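PDB 1YB2: hypothetical protein Ta0852 from Thermoplasma acidophilum, which is probably an S-adenosyl-L-methionine-dependent RNA methyltransferase, with tRNA adenine N1-methylation its likeliest activity. Local coordinates for residues 111-116 / 135-140; 196-201 / 225-230; 208-213 / 260-265. All coordinates share one frame; numbering follows the deposited sequence.

Overall arrangement
All three contacts involve one mixed seven-stranded sheet, in the strand order of class I (Rossmann-like) methyltransferases. Interaction 1 comes first in the chain and pairs the parallel strands 113-117 and 137-141. Interactions 2 and 3 then alternate: helix 194-199 meets the start of strand 229-242, while strand 205-211 pairs with strand 258-267. Their centres are about 16 Å apart and they touch, with Phe209 packing on Ile197 and Met229. Interactions 1 and 2, centres about 18 Å apart, meet where Leu115 packs on Met200. Interactions 1 and 3 have centres about 20 Å and nearest atoms about 7 Å apart. Together they sample the sheet from parallel core to reversed strand 258-267 and edge strand 229-242.

Interaction 1 (111-116 / 135-140); sequences GMDILE and KGTLTV
Asp113 and Thr137 sit opposite each other on one face of a parallel strand pair, and their side chains are joined directly. The Thr137 hydroxyl donates to the carboxylate, with OG1 a short 2.5 Å from Asp113 OD1, and it approaches from above the carboxylate plane, 39° out of it. Thr137 holds OG1 between its backbone N and carbonyl carbon (chi1 59°), where the hydroxyl also accepts from a bound water. That water donates to Ile114 O as well, at 2.9 Å, and is hydrogen-bonded to Thr139 OG1. On the same face Leu115 and Thr139 cross obliquely, with Leu115 CD1 4.0 Å from Thr139 CG2; Tyr180 of strand 180-185 packs against both.

On the other face helix 123-132 covers Ile114, Glu116 and Leu138, while Val140 meets helix 145-156. Glu116 has CG anti to the backbone N (chi1 179°) and stays extended, running alongside Val140 and pointing the same way. Its OE1 is 3.7 Å from Val140 CG2, with Leu138 CD1 also beside it, and is hydrogen-bonded to Ser125 OG. Ile114 CG2 touches Leu138 CD1 at 4.2 Å, branched aliphatic groups suiting this buried side.

Backbone bonds bind the strands: Ile114 N gives to Thr137 O, Thr139 N donates to Ile114 O at 2.9 Å, and Glu116 N meets Thr139 O at 2.8 Å. Gly136, with no side chain, brings its CA to 3.3 Å from Met112 O in a CA-H...O contact. The pair belongs to the beta-alpha-beta unit that continues toward Glu142, predicted to bind S-adenosyl-L-methionine. Chemically, one face mixes a carboxylate-hydroxyl-water network with the Leu115-Thr139 contact; the other is mainly aliphatic, with one buried carboxylate set in it that has a hydrogen bond from outside the pair, to Ser125.

Interaction 2 (196-201 / 225-230); sequences KIASMM and SASGMH
Ile197 and Ala198 both touch the terminal methyl of Met229, so the end of one side chain meets two consecutive helix residues. The branch methyl of Ile197 makes the looser approach, CG2 lying 4.3 Å from Met229 CE; the rest of this beta-branched residue packs on Phe209 and Val183 in the sheet beneath.

Ala198, next, points toward the partner. Its CB is 3.2 Å from Ser227 O and 4.0 Å from Met229 CE, and so small a side chain suits a place where the helix comes this near the opposing backbone. Ser227 turns its own hydroxyl to Leu224 O. Gly228 follows with positive phi (84°), which glycine adopts readily, and lets the chain turn into strand 229-242.

Past the helix end, Met201 also points toward the partner. The selenomethionine side chains of Met201 and Met229, with selenium replacing sulfur, cross at about a right angle, and their selenium atoms meet, Met201 SE lying 3.7 Å from Met229 SE. Both chains bend at chi3, which is -106° in Met229; such unbranched chains can fit the irregular surface between helix and sheet, where Ala207 also touches both.

All five touching residues are buried and their side chains meet through apolar groups; Ser227 O is the polar exception. Helix 194-199 is the crossover between parallel strands 180-185 and 205-211, laid against the sheet in the manner of the Rossmann-like methyltransferase fold.

Interaction 3 (208-213 / 260-265); sequences TFYLPN and AFITFA
The Phe261 ring lies against the backbone of Asn213: Asn213 C stands 3.6 Å above one face of the Phe261 ring, offset toward its rim, and Leu211 O is at the ring edge, in its plane. The Phe209 ring has Thr263 O and Ala265 CB at its edge. Tyr210 turns one ring face to Ile262 CG2, and its CE2 is 3.6 Å from Ile262 CG1. These rings belong to antiparallel neighbours, strands 205-211 and 258-267; the reversed strand 258-267 is inserted between 205-211 and 229-242, as in class I methyltransferases.

Side chains alternate between the faces. Thr208, Tyr210, Ile262 and Phe264 share one: Thr208 and Ile262 run side by side with their methyls meeting, CG2 to CG2 at 3.6 Å, and Phe264 CD2 is 3.3 Å from Thr208 OG1. Tyr210 also comes close to Asp186, predicted to bind S-adenosyl-L-methionine. Phe209, Leu211, Phe261 and Thr263 take the other face, where helix 214-223 touches the last three and Phe209 packs on Pro190 and Met229; bulky apolar, beta-branched and aromatic side chains suit such packed strands. Thr263 OG1 has its partner in Thr234. Asn213 starts that helix as N-cap, its OD1 accepting from Gln216 N, while Ile242 of the second subunit packs on Phe261.

Phe209 N and Thr263 O form a hydrogen bond at 2.8 Å, returned by Thr263 N to Phe209 O, both in the carbonyl plane. A second reciprocal pair joins Leu211 and Phe261: Leu211 N donates to Phe261 O, and Phe261 N reaches Leu211 O at 3.0 Å, nearly along the C=O axis.

Interaction 1 (111-116 / 135-140)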
# COMPACT_ATOMS: atom_id res chain seq x y z
N GLY A 111 15.72 -2.30 -0.01
CA GLY A 111 16.80 -2.77 0.85
C GLY A 111 16.40 -3.82 1.88
O GLY A 111 17.25 -4.49 2.44
N MSE A 112 15.10 -3.96 2.11
CA MSE A 112 14.58 -4.94 3.07
C MSE A 112 14.73 -6.37 2.58
O MSE A 112 14.67 -6.65 1.38
CB MSE A 112 13.10 -4.66 3.38
CG MSE A 112 12.80 -3.30 4.01
SE MSE A 112 10.85 -3.07 4.18
CE MSE A 112 10.64 -4.17 5.72
N ASP A 113 14.93 -7.29 3.52
CA ASP A 113 14.83 -8.72 3.26
C ASP A 113 13.49 -9.23 3.79
O ASP A 113 13.26 -9.30 5.00
CB ASP A 113 15.99 -9.48 3.88
CG ASP A 113 17.34 -9.07 3.29
OD1 ASP A 113 17.45 -8.90 2.05
OD2 ASP A 113 18.30 -8.92 4.07
N ILE A 114 12.62 -9.59 2.86
CA ILE A 114 11.23 -9.93 3.16
C ILE A 114 10.99 -11.42 2.99
O ILE A 114 11.48 -12.04 2.03
CB ILE A 114 10.27 -9.09 2.27
CG1 ILE A 114 10.50 -7.59 2.57
CG2 ILE A 114 8.79 -9.53 2.47
CD1 ILE A 114 9.64 -6.65 1.74
N LEU A 115 10.26 -11.98 3.94
CA LEU A 115 9.84 -13.37 3.89
C LEU A 115 8.34 -13.40 3.59
O LEU A 115 7.55 -12.77 4.29
CB LEU A 115 10.13 -14.08 5.23
CG LEU A 115 9.67 -15.54 5.31
CD1 LEU A 115 10.46 -16.38 4.30
CD2 LEU A 115 9.86 -16.10 6.72
N GLU A 116 7.95 -14.13 2.54
CA GLU A 116 6.56 -14.31 2.22
C GLU A 116 6.21 -15.80 2.33
O GLU A 116 6.74 -16.64 1.59
CB GLU A 116 6.28 -13.77 0.81
CG GLU A 116 4.87 -13.91 0.32
CD GLU A 116 4.67 -13.33 -1.09
OE1 GLU A 116 5.66 -13.15 -1.83
OE2 GLU A 116 3.50 -13.06 -1.46
N LYS A 135 16.39 -3.60 -4.98
CA LYS A 135 17.24 -3.56 -3.79
C LYS A 135 16.61 -4.30 -2.62
O LYS A 135 15.47 -4.00 -2.22
CB LYS A 135 17.52 -2.11 -3.39
CG LYS A 135 18.68 -1.49 -4.11
CD LYS A 135 18.60 0.03 -4.08
CE LYS A 135 19.93 0.63 -4.53
NZ LYS A 135 19.77 2.04 -5.00
N GLY A 136 17.36 -5.23 -2.06
CA GLY A 136 16.83 -6.12 -1.04
C GLY A 136 16.40 -7.40 -1.72
O GLY A 136 16.68 -7.61 -2.88
N THR A 137 15.70 -8.25 -0.98
CA THR A 137 15.42 -9.60 -1.45
C THR A 137 14.04 -10.04 -0.99
O THR A 137 13.51 -9.56 0.02
CB THR A 137 16.46 -10.64 -0.89
OG1 THR A 137 16.43 -10.62 0.54
CG2 THR A 137 17.90 -10.36 -1.38
N LEU A 138 13.46 -10.96 -1.76
CA LEU A 138 12.22 -11.61 -1.39
C LEU A 138 12.46 -13.11 -1.34
O LEU A 138 13.04 -13.70 -2.27
CB LEU A 138 11.10 -11.28 -2.40
CG LEU A 138 9.81 -12.10 -2.33
CD1 LEU A 138 9.07 -11.89 -0.98
CD2 LEU A 138 8.88 -11.71 -3.49
N THR A 139 12.03 -13.72 -0.23
CA THR A 139 12.05 -15.16 -0.05
C THR A 139 10.63 -15.69 0.07
O THR A 139 9.87 -15.28 0.94
CB THR A 139 12.92 -15.55 1.17
OG1 THR A 139 14.24 -15.00 1.00
CG2 THR A 139 13.03 -17.11 1.32
N VAL A 140 10.29 -16.61 -0.82
CA VAL A 140 8.93 -17.14 -0.89
C VAL A 140 8.96 -18.60 -0.47
O VAL A 140 9.70 -19.41 -1.04
CB VAL A 140 8.35 -17.01 -2.32
CG1 VAL A 140 6.96 -17.63 -2.41
CG2 VAL A 140 8.30 -15.54 -2.74
O HOH W 1 14.38 -12.41 1.77

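Interaction 2 (196-201 / 225-230)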
# COMPACT_ATOMS: atom_id res chain seq x y z
N LYS A 196 7.99 -20.64 15.09
CA LYS A 196 8.85 -20.74 13.92
C LYS A 196 9.06 -19.40 13.18
O LYS A 196 10.20 -18.99 12.93
CB LYS A 196 8.30 -21.79 12.95
CG LYS A 196 9.09 -21.92 11.64
CD LYS A 196 10.53 -22.32 11.93
CE LYS A 196 11.09 -23.13 10.78
NZ LYS A 196 12.57 -23.27 10.90
N ILE A 197 7.96 -18.75 12.82
CA ILE A 197 7.99 -17.44 12.13
C ILE A 197 8.72 -16.40 12.99
O ILE A 197 9.61 -15.69 12.50
CB ILE A 197 6.55 -16.96 11.73
CG1 ILE A 197 5.96 -17.85 10.61
CG2 ILE A 197 6.56 -15.48 11.22
CD1 ILE A 197 4.44 -17.62 10.37
N ALA A 198 8.35 -16.33 14.27
CA ALA A 198 9.02 -15.41 15.20
C ALA A 198 10.53 -15.60 15.22
O ALA A 198 11.26 -14.62 15.22
CB ALA A 198 8.46 -15.55 16.61
N SER A 199 10.99 -16.85 15.22
CA SER A 199 12.43 -17.15 15.28
C SER A 199 13.23 -16.60 14.10
O SER A 199 14.46 -16.49 14.17
CB SER A 199 12.66 -18.67 15.42
OG SER A 199 12.45 -19.32 14.18
N MSE A 200 12.56 -16.26 13.00
CA MSE A 200 13.32 -15.68 11.90
C MSE A 200 13.04 -14.20 11.61
O MSE A 200 13.39 -13.69 10.55
CB MSE A 200 13.27 -16.55 10.64
CG MSE A 200 11.93 -17.08 10.24
SE MSE A 200 12.18 -18.71 9.12
CE MSE A 200 10.31 -19.05 8.93
N MSE A 201 12.44 -13.52 12.58
CA MSE A 201 12.17 -12.09 12.49
C MSE A 201 13.22 -11.30 13.25
O MSE A 201 13.52 -11.63 14.40
CB MSE A 201 10.80 -11.80 13.09
CG MSE A 201 9.65 -12.39 12.29
SE MSE A 201 7.95 -12.07 13.16
CE MSE A 201 7.78 -10.09 12.93
N SER A 225 1.13 -14.00 21.79
CA SER A 225 1.95 -13.78 23.00
C SER A 225 2.95 -14.91 23.31
O SER A 225 4.10 -14.64 23.64
CB SER A 225 1.08 -13.51 24.22
OG SER A 225 0.24 -14.62 24.46
N ALA A 226 2.51 -16.17 23.22
CA ALA A 226 3.42 -17.31 23.47
C ALA A 226 4.58 -17.41 22.47
O ALA A 226 5.56 -18.15 22.71
CB ALA A 226 2.64 -18.63 23.54
N SER A 227 4.52 -16.67 21.37
CA SER A 227 5.55 -16.77 20.34
C SER A 227 6.64 -15.71 20.44
O SER A 227 7.59 -15.76 19.67
CB SER A 227 4.94 -16.73 18.93
OG SER A 227 4.46 -15.42 18.64
N GLY A 228 6.53 -14.75 21.35
CA GLY A 228 7.47 -13.63 21.38
C GLY A 228 7.13 -12.50 20.41
O GLY A 228 7.97 -11.67 20.07
N MSE A 229 5.88 -12.48 19.96
CA MSE A 229 5.33 -11.41 19.15
C MSE A 229 4.31 -10.65 19.95
O MSE A 229 3.66 -11.20 20.83
CB MSE A 229 4.70 -11.96 17.87
CG MSE A 229 5.73 -12.38 16.81
SE MSE A 229 4.83 -12.69 15.09
CE MSE A 229 4.91 -14.61 15.06
N HIS A 230 4.17 -9.36 19.67
CA HIS A 230 3.21 -8.51 20.36
C HIS A 230 2.16 -8.04 19.34
O HIS A 230 2.52 -7.42 18.35
CB HIS A 230 3.93 -7.33 21.00
CG HIS A 230 3.05 -6.48 21.84
ND1 HIS A 230 2.82 -6.75 23.18
CD2 HIS A 230 2.32 -5.38 21.54
CE1 HIS A 230 1.99 -5.84 23.66
NE2 HIS A 230 1.67 -5.00 22.69

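Interaction 3 (208-213 / 260-265)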
# COMPACT_ATOMS: atom_id res chain seq x y z
N THR A 208 2.73 -9.58 9.09
CA THR A 208 1.36 -9.32 8.65
C THR A 208 0.73 -10.66 8.31
O THR A 208 1.30 -11.41 7.50
CB THR A 208 1.34 -8.39 7.40
OG1 THR A 208 1.94 -7.14 7.72
CG2 THR A 208 -0.08 -8.13 6.95
N PHE A 209 -0.42 -10.95 8.91
CA PHE A 209 -1.12 -12.22 8.69
C PHE A 209 -2.45 -11.96 8.01
O PHE A 209 -3.21 -11.14 8.52
CB PHE A 209 -1.41 -12.93 10.02
CG PHE A 209 -0.20 -13.31 10.80
CD1 PHE A 209 0.37 -12.42 11.71
CD2 PHE A 209 0.37 -14.57 10.64
CE1 PHE A 209 1.51 -12.78 12.45
CE2 PHE A 209 1.51 -14.94 11.37
CZ PHE A 209 2.08 -14.02 12.27
N TYR A 210 -2.72 -12.65 6.90
CA TYR A 210 -4.00 -12.52 6.18
C TYR A 210 -4.83 -13.76 6.47
O TYR A 210 -4.33 -14.87 6.26
CB TYR A 210 -3.77 -12.41 4.67
CG TYR A 210 -3.32 -11.06 4.23
CD1 TYR A 210 -1.97 -10.69 4.28
CD2 TYR A 210 -4.25 -10.11 3.75
CE1 TYR A 210 -1.54 -9.41 3.86
CE2 TYR A 210 -3.82 -8.82 3.33
CZ TYR A 210 -2.47 -8.49 3.40
OH TYR A 210 -2.03 -7.24 3.01
N LEU A 211 -6.05 -13.57 6.99
CA LEU A 211 -6.97 -14.66 7.30
C LEU A 211 -8.33 -14.39 6.61
O LEU A 211 -8.69 -13.23 6.40
CB LEU A 211 -7.17 -14.83 8.81
CG LEU A 211 -6.12 -15.53 9.69
CD1 LEU A 211 -5.79 -16.92 9.16
CD2 LEU A 211 -4.83 -14.69 9.86
N PRO A 212 -9.05 -15.45 6.21
CA PRO A 212 -10.29 -15.20 5.47
C PRO A 212 -11.52 -14.95 6.35
O PRO A 212 -12.52 -14.47 5.85
CB PRO A 212 -10.47 -16.50 4.67
CG PRO A 212 -9.95 -17.55 5.58
CD PRO A 212 -8.79 -16.90 6.35
N ASN A 213 -11.45 -15.29 7.63
CA ASN A 213 -12.60 -15.06 8.51
C ASN A 213 -12.25 -14.69 9.95
O ASN A 213 -11.07 -14.78 10.37
CB ASN A 213 -13.60 -16.22 8.46
CG ASN A 213 -12.99 -17.56 8.84
OD1 ASN A 213 -12.60 -17.77 10.00
ND2 ASN A 213 -12.92 -18.47 7.88
N ALA A 260 -11.16 -9.30 3.94
CA ALA A 260 -9.91 -9.82 4.51
C ALA A 260 -9.80 -9.45 5.99
O ALA A 260 -10.26 -8.37 6.41
CB ALA A 260 -8.71 -9.28 3.77
N PHE A 261 -9.19 -10.33 6.77
CA PHE A 261 -8.89 -10.06 8.17
C PHE A 261 -7.38 -9.99 8.28
O PHE A 261 -6.68 -10.98 8.01
CB PHE A 261 -9.49 -11.14 9.06
CG PHE A 261 -11.00 -11.13 9.09
CD1 PHE A 261 -11.69 -10.55 10.15
CD2 PHE A 261 -11.74 -11.66 8.03
CE1 PHE A 261 -13.08 -10.51 10.17
CE2 PHE A 261 -13.14 -11.63 8.05
CZ PHE A 261 -13.80 -11.05 9.13
N ILE A 262 -6.86 -8.82 8.64
CA ILE A 262 -5.42 -8.59 8.59
C ILE A 262 -4.90 -8.28 9.99
O ILE A 262 -5.34 -7.32 10.62
CB ILE A 262 -5.08 -7.44 7.63
CG1 ILE A 262 -5.70 -7.70 6.24
CG2 ILE A 262 -3.55 -7.25 7.55
CD1 ILE A 262 -5.76 -6.43 5.35
N THR A 263 -3.99 -9.13 10.46
CA THR A 263 -3.39 -8.98 11.80
C THR A 263 -1.94 -8.51 11.66
O THR A 263 -1.16 -9.07 10.87
CB THR A 263 -3.43 -10.32 12.57
OG1 THR A 263 -4.79 -10.66 12.84
CG2 THR A 263 -2.63 -10.27 13.90
N PHE A 264 -1.58 -7.46 12.39
CA PHE A 264 -0.19 -7.00 12.48
C PHE A 264 0.37 -7.29 13.87
O PHE A 264 -0.29 -7.06 14.87
CB PHE A 264 -0.11 -5.48 12.24
CG PHE A 264 -0.63 -5.05 10.91
CD1 PHE A 264 -1.93 -4.56 10.78
CD2 PHE A 264 0.17 -5.16 9.76
CE1 PHE A 264 -2.43 -4.15 9.53
CE2 PHE A 264 -0.32 -4.76 8.50
CZ PHE A 264 -1.62 -4.26 8.38
N ALA A 265 1.62 -7.75 13.91
CA ALA A 265 2.30 -8.07 15.16
C ALA A 265 3.77 -7.64 15.06
O ALA A 265 4.37 -7.70 13.97
CB ALA A 265 2.18 -9.57 15.47